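PDB 5F47: aminoglycoside acetyltransferase meta-AAC0020 from Uncultured bacterium, which acts as an antibiotic-resistance enzyme of the GNAT family, transferring an acetyl group from acetyl-coenzyme A to aminoglycosides. Local coordinates for the alpha-D-glucopyranose site and the interface of chains A and B. Coordinates in Å, arbitrary orientation; residue numbers count along the deposited sequence, not the author numbering. Chains: chain A/B, aminoglycoside acetyltransferase meta-AAC0020.

Contact 1: the alpha-D-glucopyranose site. Residues chain A 35, 90-91, 126-128, 131; chain B 149. With GLC (alpha-D-glucopyranose), chain C; GLC (alpha-D-glucopyranose), chain D; CA (calcium ion), chain E.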
loop_
_atom_site.group_PDB
_atom_site.type_symbol
_atom_site.label_atom_id
_atom_site.label_comp_id
_atom_site.label_asym_id
_atom_site.label_seq_id
_atom_site.Cartn_x
_atom_site.Cartn_y
_atom_site.Cartn_z
ATOM N N PHE A 35 17.649 7.001 6.808
ATOM C CA PHE A 35 16.707 8.004 6.297
ATOM C C PHE A 35 16.891 9.354 6.999
ATOM O O PHE A 35 16.242 10.332 6.640
ATOM C CB PHE A 35 15.251 7.528 6.441
ATOM C CG PHE A 35 14.956 6.216 5.741
ATOM C CD1 PHE A 35 15.645 5.848 4.595
ATOM C CD2 PHE A 35 13.987 5.339 6.247
ATOM C CE1 PHE A 35 15.371 4.622 3.969
ATOM C CE2 PHE A 35 13.714 4.119 5.614
ATOM C CZ PHE A 35 14.405 3.777 4.479
ATOM N N TYR A 90 7.477 -1.405 1.510
ATOM C CA TYR A 90 7.259 -0.085 2.077
ATOM C C TYR A 90 8.558 0.671 2.315
ATOM O O TYR A 90 8.662 1.839 1.948
ATOM C CB TYR A 90 6.443 -0.192 3.382
ATOM C CG TYR A 90 5.925 1.151 3.784
ATOM C CD1 TYR A 90 4.788 1.673 3.174
ATOM C CD2 TYR A 90 6.614 1.935 4.701
ATOM C CE1 TYR A 90 4.327 2.942 3.506
ATOM C CE2 TYR A 90 6.148 3.211 5.039
ATOM C CZ TYR A 90 4.999 3.678 4.429
ATOM O OH TYR A 90 4.542 4.934 4.742
ATOM N N ASP A 91 9.539 0.027 2.926
ATOM C CA ASP A 91 10.863 0.614 3.118
ATOM C C ASP A 91 11.938 -0.378 2.748
ATOM O O ASP A 91 11.759 -1.574 2.922
ATOM C CB ASP A 91 11.094 1.024 4.574
ATOM C CG ASP A 91 10.564 2.386 4.916
ATOM O OD1 ASP A 91 10.740 3.346 4.135
ATOM O OD2 ASP A 91 9.996 2.516 6.020
ATOM N N GLN A 126 7.789 1.980 -4.203
ATOM C CA GLN A 126 7.768 3.385 -4.599
ATOM C C GLN A 126 9.107 4.070 -4.336
ATOM O O GLN A 126 9.710 3.870 -3.283
ATOM C CB GLN A 126 6.661 4.122 -3.835
ATOM C CG GLN A 126 6.530 5.619 -4.150
ATOM C CD GLN A 126 5.281 6.232 -3.538
ATOM O OE1 GLN A 126 4.161 5.898 -3.923
ATOM N NE2 GLN A 126 5.471 7.142 -2.583
ATOM N N ALA A 127 9.566 4.890 -5.281
ATOM C CA ALA A 127 10.750 5.701 -5.071
ATOM C C ALA A 127 10.476 7.136 -5.498
ATOM O O ALA A 127 9.650 7.388 -6.383
ATOM C CB ALA A 127 11.950 5.129 -5.837
ATOM N N ASP A 128 11.156 8.082 -4.865
ATOM C CA ASP A 128 10.932 9.477 -5.197
ATOM C C ASP A 128 11.643 9.803 -6.493
ATOM O O ASP A 128 12.769 9.372 -6.722
ATOM C CB ASP A 128 11.400 10.396 -4.077
ATOM C CG ASP A 128 10.884 11.805 -4.257
ATOM O OD1 ASP A 128 9.833 12.142 -3.666
ATOM O OD2 ASP A 128 11.510 12.569 -5.016
ATOM N N ASP A 131 15.193 11.109 -6.306
ATOM C CA ASP A 131 16.195 10.212 -5.738
ATOM C C ASP A 131 16.827 9.354 -6.830
ATOM O O ASP A 131 16.510 8.178 -6.950
ATOM C CB ASP A 131 15.547 9.318 -4.680
ATOM C CG ASP A 131 16.558 8.660 -3.767
ATOM O OD1 ASP A 131 17.766 8.625 -4.106
ATOM O OD2 ASP A 131 16.127 8.164 -2.705
ATOM N N VAL B 149 6.643 10.600 -7.865
ATOM C CA VAL B 149 7.289 9.343 -7.536
ATOM C C VAL B 149 7.248 8.384 -8.718
ATOM O O VAL B 149 6.685 8.692 -9.773
ATOM C CB VAL B 149 6.644 8.666 -6.295
ATOM C CG1 VAL B 149 6.739 9.592 -5.076
ATOM C CG2 VAL B 149 5.194 8.300 -6.568
HETATM C C1 GLC C . 12.116 6.437 1.993
HETATM C C2 GLC C . 12.404 7.387 3.117
HETATM C C3 GLC C . 13.090 8.620 2.599
HETATM C C4 GLC C . 14.373 8.254 1.959
HETATM C C5 GLC C . 14.089 7.323 0.805
HETATM C C6 GLC C . 15.351 6.895 0.119
HETATM O O2 GLC C . 11.143 7.730 3.745
HETATM O O3 GLC C . 13.353 9.544 3.690
HETATM O O4 GLC C . 15.045 9.457 1.484
HETATM O O5 GLC C . 13.376 6.118 1.278
HETATM O O6 GLC C . 16.187 6.139 0.990
HETATM C C1 GLC D . 10.632 6.076 0.184
HETATM C C2 GLC D . 9.900 6.785 -0.923
HETATM C C3 GLC D . 8.634 7.453 -0.434
HETATM C C4 GLC D . 7.758 6.543 0.380
HETATM C C5 GLC D . 8.564 5.920 1.511
HETATM C C6 GLC D . 7.794 4.962 2.351
HETATM O O1 GLC D . 11.179 7.030 1.079
HETATM O O2 GLC D . 10.779 7.773 -1.481
HETATM O O3 GLC D . 7.906 7.970 -1.586
HETATM O O4 GLC D . 6.612 7.257 0.934
HETATM O O5 GLC D . 9.717 5.183 0.953
HETATM O O6 GLC D . 7.193 3.907 1.540
HETATM CA CA CA E . 17.202 10.389 2.133
HETATM O O HOH W 1 17.748 7.971 2.264
HETATM O O HOH W 2 18.703 10.129 4.075
HETATM O O HOH W 3 18.387 12.417 2.609
HETATM O O HOH W 4 15.721 10.588 3.945
HETATM O O HOH W 5 10.001 5.810 5.195
HETATM O O HOH W 6 9.796 2.881 -0.772
HETATM O O HOH W 7 12.602 2.993 1.576
#
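Trehalose, two alpha-D-glucopyranose rings joined through O1 of GLC (chain D), lies in a cleft of the GNAT fold between strands 86-94 and 122-128, where the aminoglycoside acceptor plausibly binds. The disaccharide may come from crystallisation or cryoprotection. Recognition is most specific at GLC (chain D), the more deeply buried ring. The primary hydroxyl O6 of GLC (chain D) donates to the backbone O of A:Tyr90 at 2.6 Å, meeting a lone pair in the carbonyl plane. The same O6 sits over the centre of the A:Tyr90 ring, so one residue grips the hydroxymethyl arm by its carbonyl and its aromatic face. The ring is brought there by a first torsion of -166°, which sets CG anti to the backbone N. Opposite, the extended side chain of A:Gln126 reaches the 3-hydroxyl: A:Gln126 NE2 donates to GLC (chain D) O3 at 2.8 Å along a nearly straight path (170° at H), with O3 in the amide plane. Water 6 joins the ring oxygen O5 to the backbone O atoms of A:Gln126 and A:Tyr90.

GLC (chain C) is held more loosely. The A:Phe35 ring offers a face to it, with GLC (chain C) C2 over the ring centre in a CH-pi contact. A:Asp91 acts through water: A:Asp91 OD1 lies 2.8 Å from water 5, which also meets the 2-hydroxyl O2. Calcium, partly occupied and perhaps a crystallisation component, binds O4 of GLC (chain C) at 2.4 Å, with waters 1 to 4 among its other ligands. Water 4 ties this ion to O3 and to the backbone O of A:Phe35. B:Val149 barely touches the sugar but packs CG2 against CD of A:Gln126 (3.7 Å), backing the amide with the partner chain.

Contact 2: the interface of chains A and B. Residues chain A 125-127, 135, 145-149; chain B 128, 149-153.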
loop_
_atom_site.group_PDB
_atom_site.type_symbol
_atom_site.label_atom_id
_atom_site.label_comp_id
_atom_site.label_asym_id
_atom_site.label_seq_id
_atom_site.Cartn_x
_atom_site.Cartn_y
_atom_site.Cartn_z
ATOM N N VAL A 125 6.929 -1.314 -5.393
ATOM C CA VAL A 125 7.678 -0.435 -4.493
ATOM C C VAL A 125 7.693 0.974 -5.080
ATOM O O VAL A 125 7.629 1.173 -6.289
ATOM C CB VAL A 125 9.116 -0.977 -4.274
ATOM C CG1 VAL A 125 9.910 -0.954 -5.562
ATOM C CG2 VAL A 125 9.859 -0.163 -3.201
ATOM N N GLN A 126 7.789 1.980 -4.203
ATOM C CA GLN A 126 7.768 3.385 -4.599
ATOM C C GLN A 126 9.107 4.070 -4.336
ATOM O O GLN A 126 9.710 3.870 -3.283
ATOM C CB GLN A 126 6.661 4.122 -3.835
ATOM C CG GLN A 126 6.530 5.619 -4.150
ATOM C CD GLN A 126 5.281 6.232 -3.538
ATOM O OE1 GLN A 126 4.161 5.898 -3.923
ATOM N NE2 GLN A 126 5.471 7.142 -2.583
ATOM N N ALA A 127 9.566 4.890 -5.281
ATOM C CA ALA A 127 10.750 5.701 -5.071
ATOM C C ALA A 127 10.476 7.136 -5.498
ATOM O O ALA A 127 9.650 7.388 -6.383
ATOM C CB ALA A 127 11.950 5.129 -5.837
ATOM N N LEU A 135 16.437 5.277 -7.861
ATOM C CA LEU A 135 15.909 4.882 -9.161
ATOM C C LEU A 135 16.895 3.965 -9.874
ATOM O O LEU A 135 16.494 2.951 -10.443
ATOM C CB LEU A 135 15.590 6.106 -10.031
ATOM C CG LEU A 135 14.467 7.025 -9.525
ATOM C CD1 LEU A 135 14.292 8.241 -10.447
ATOM C CD2 LEU A 135 13.149 6.301 -9.321
ATOM N N ALA A 145 8.064 -3.588 -14.823
ATOM C CA ALA A 145 7.635 -2.288 -15.319
ATOM C C ALA A 145 7.984 -1.188 -14.348
ATOM O O ALA A 145 8.198 -1.428 -13.160
ATOM C CB ALA A 145 6.131 -2.277 -15.592
ATOM N N GLU A 146 8.017 0.029 -14.880
ATOM C CA GLU A 146 8.273 1.253 -14.130
ATOM C C GLU A 146 7.256 2.277 -14.599
ATOM O O GLU A 146 7.084 2.473 -15.794
ATOM C CB GLU A 146 9.707 1.735 -14.394
ATOM C CG GLU A 146 10.010 3.133 -13.956
ATOM C CD GLU A 146 11.392 3.592 -14.370
ATOM O OE1 GLU A 146 12.239 2.739 -14.730
ATOM O OE2 GLU A 146 11.622 4.818 -14.331
ATOM N N GLU A 147 6.583 2.933 -13.663
ATOM C CA GLU A 147 5.560 3.912 -14.025
ATOM C C GLU A 147 5.686 5.189 -13.198
ATOM O O GLU A 147 5.894 5.133 -11.996
ATOM C CB GLU A 147 4.162 3.303 -13.856
ATOM C CG GLU A 147 3.924 2.139 -14.842
ATOM C CD GLU A 147 2.596 1.423 -14.656
ATOM O OE1 GLU A 147 1.723 1.951 -13.932
ATOM O OE2 GLU A 147 2.428 0.331 -15.256
ATOM N N GLN A 148 5.546 6.335 -13.856
ATOM C CA GLN A 148 5.486 7.629 -13.157
ATOM C C GLN A 148 4.157 7.791 -12.451
ATOM O O GLN A 148 3.096 7.593 -13.056
ATOM C CB GLN A 148 5.673 8.779 -14.138
ATOM C CG GLN A 148 6.952 8.727 -14.938
ATOM C CD GLN A 148 8.176 8.952 -14.084
ATOM O OE1 GLN A 148 8.226 9.897 -13.290
ATOM N NE2 GLN A 148 9.180 8.099 -14.254
ATOM N N VAL A 149 4.225 8.191 -11.186
ATOM C CA VAL A 149 3.070 8.222 -10.304
ATOM C C VAL A 149 3.090 9.524 -9.505
ATOM O O VAL A 149 4.155 10.103 -9.284
ATOM C CB VAL A 149 3.089 6.962 -9.400
ATOM C CG1 VAL A 149 2.071 7.017 -8.273
ATOM C CG2 VAL A 149 2.862 5.720 -10.269
ATOM N N ASP B 128 -1.657 7.588 -11.534
ATOM C CA ASP B 128 -0.655 7.550 -12.586
ATOM C C ASP B 128 -0.492 8.940 -13.184
ATOM O O ASP B 128 -1.470 9.674 -13.363
ATOM C CB ASP B 128 -1.049 6.542 -13.665
ATOM C CG ASP B 128 -1.140 5.118 -13.131
ATOM O OD1 ASP B 128 -0.508 4.809 -12.104
ATOM O OD2 ASP B 128 -1.849 4.302 -13.752
ATOM N N VAL B 149 6.643 10.600 -7.865
ATOM C CA VAL B 149 7.289 9.343 -7.536
ATOM C C VAL B 149 7.248 8.384 -8.718
ATOM O O VAL B 149 6.685 8.692 -9.773
ATOM C CB VAL B 149 6.644 8.666 -6.295
ATOM C CG1 VAL B 149 6.739 9.592 -5.076
ATOM C CG2 VAL B 149 5.194 8.300 -6.568
ATOM N N VAL B 150 7.893 7.240 -8.526
ATOM C CA VAL B 150 7.994 6.197 -9.532
ATOM C C VAL B 150 7.613 4.876 -8.882
ATOM O O VAL B 150 8.037 4.598 -7.754
ATOM C CB VAL B 150 9.426 6.115 -10.107
ATOM C CG1 VAL B 150 9.544 4.983 -11.106
ATOM C CG2 VAL B 150 9.825 7.444 -10.732
ATOM N N HIS B 151 6.763 4.097 -9.541
ATOM C CA HIS B 151 6.474 2.753 -9.044
ATOM C C HIS B 151 7.190 1.724 -9.879
ATOM O O HIS B 151 7.196 1.808 -11.094
ATOM C CB HIS B 151 4.965 2.458 -9.043
ATOM C CG HIS B 151 4.238 3.061 -7.880
ATOM N ND1 HIS B 151 2.933 2.739 -7.578
ATOM C CD2 HIS B 151 4.626 3.978 -6.960
ATOM C CE1 HIS B 151 2.550 3.423 -6.511
ATOM N NE2 HIS B 151 3.557 4.180 -6.117
ATOM N N PHE B 152 7.782 0.748 -9.201
ATOM C CA PHE B 152 8.415 -0.389 -9.862
ATOM C C PHE B 152 7.620 -1.633 -9.532
ATOM O O PHE B 152 7.227 -1.827 -8.386
ATOM C CB PHE B 152 9.864 -0.558 -9.413
ATOM C CG PHE B 152 10.747 0.578 -9.811
ATOM C CD1 PHE B 152 10.943 1.648 -8.955
ATOM C CD2 PHE B 152 11.400 0.581 -11.036
ATOM C CE1 PHE B 152 11.762 2.716 -9.322
ATOM C CE2 PHE B 152 12.209 1.653 -11.405
ATOM C CZ PHE B 152 12.401 2.704 -10.542
ATOM N N TYR B 153 7.373 -2.445 -10.546
ATOM C CA TYR B 153 6.521 -3.629 -10.431
ATOM C C TYR B 153 7.294 -4.877 -10.792
ATOM O O TYR B 153 7.965 -4.900 -11.826
ATOM C CB TYR B 153 5.296 -3.515 -11.365
ATOM C CG TYR B 153 4.440 -2.316 -11.061
ATOM C CD1 TYR B 153 3.468 -2.379 -10.070
ATOM C CD2 TYR B 153 4.588 -1.137 -11.767
ATOM C CE1 TYR B 153 2.675 -1.286 -9.776
ATOM C CE2 TYR B 153 3.797 -0.034 -11.473
ATOM C CZ TYR B 153 2.850 -0.128 -10.490
ATOM O OH TYR B 153 2.064 0.975 -10.207
HETATM O O HOH W 8 6.408 11.046 -11.362
#
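The carbonyl O of B:Val149 takes two bonds, one from A:Val149 N at 2.9 Å and one with water 8. The amide N-H approaches from above the carbonyl plane, displaced from the lone pairs. This geometry accompanies a strained crossing at the two-fold axis, where A:Val149 O and B:Val149 O, both acceptors, stand 2.9 Å apart. Water 8 lies near both carbonyls and A:Gln148 OE1 and may offset part of the repulsion, though it can donate to two of these acceptors at a time; the reciprocal bond from B:Val149 N satisfies A:Val149 O.

Beyond this crossing, strand 145-155 of chain B is inserted antiparallel between strands 122-128 and 145-155 of chain A. Its residues alternate: B:Val150 and B:Phe152 pair with A:Ala127 and A:Val125 on one side, while B:His151 and B:Tyr153 pair with A:Glu147 and A:Ala145 on the other.

B:His151 has CG anti to the carbonyl carbon (chi1 -79°), which swings the imidazole toward A:Gln126, and both nitrogens fix its rotation. B:His151 NE2 donates at 2.9 Å to a lone pair of A:Gln126 OE1, which lies in the imidazole plane (160° at H), with amide and ring nearly coplanar. B:His151 ND1 makes a long, bent bond of 3.3 Å to the phenol OH of B:Tyr153, also in plane. A doubly protonated ring, or a neutral one with ND1 accepting from the phenol, would fit. A:Val149 CG2 caps one face of the B:His151 ring near its rim.

On the other side of the sheet, A:Glu146 runs extended alongside B:Phe152, A:Glu146 CD 3.6 Å from B:Phe152 CE2, its CG packed closely against B:Val150 CG1. A:Leu135 CD2 meets the in-plane edge of the same phenyl ring at B:Phe152 CE1 (3.8 Å) and also touches B:Val150, bringing helix 132-139 into the packing. By exchanging C-terminal strands, the two subunits complete each other's sheets and form what is likely the stable dimer.

Contact 1 and contact 2 lie about 9 Å apart, measured between the centres of their C-alpha atoms, and share A:Gln126, A:Ala127 and B:Val149. Strand 122-128 serves both: it borders the sugar cleft and receives the partner's C-terminal strand. A:Gln126 is the clearest bridge, its amide nitrogen turned to the ligand in contact 1 and its amide oxygen to the partner's histidine in contact 2, so that histidine would favour the orientation in which the amide nitrogen faces the cleft. Dimerisation may therefore influence the cleft that holds the sugar, plausibly the aminoglycoside site, and the two-fold symmetry places an equivalent coupling in the other subunit.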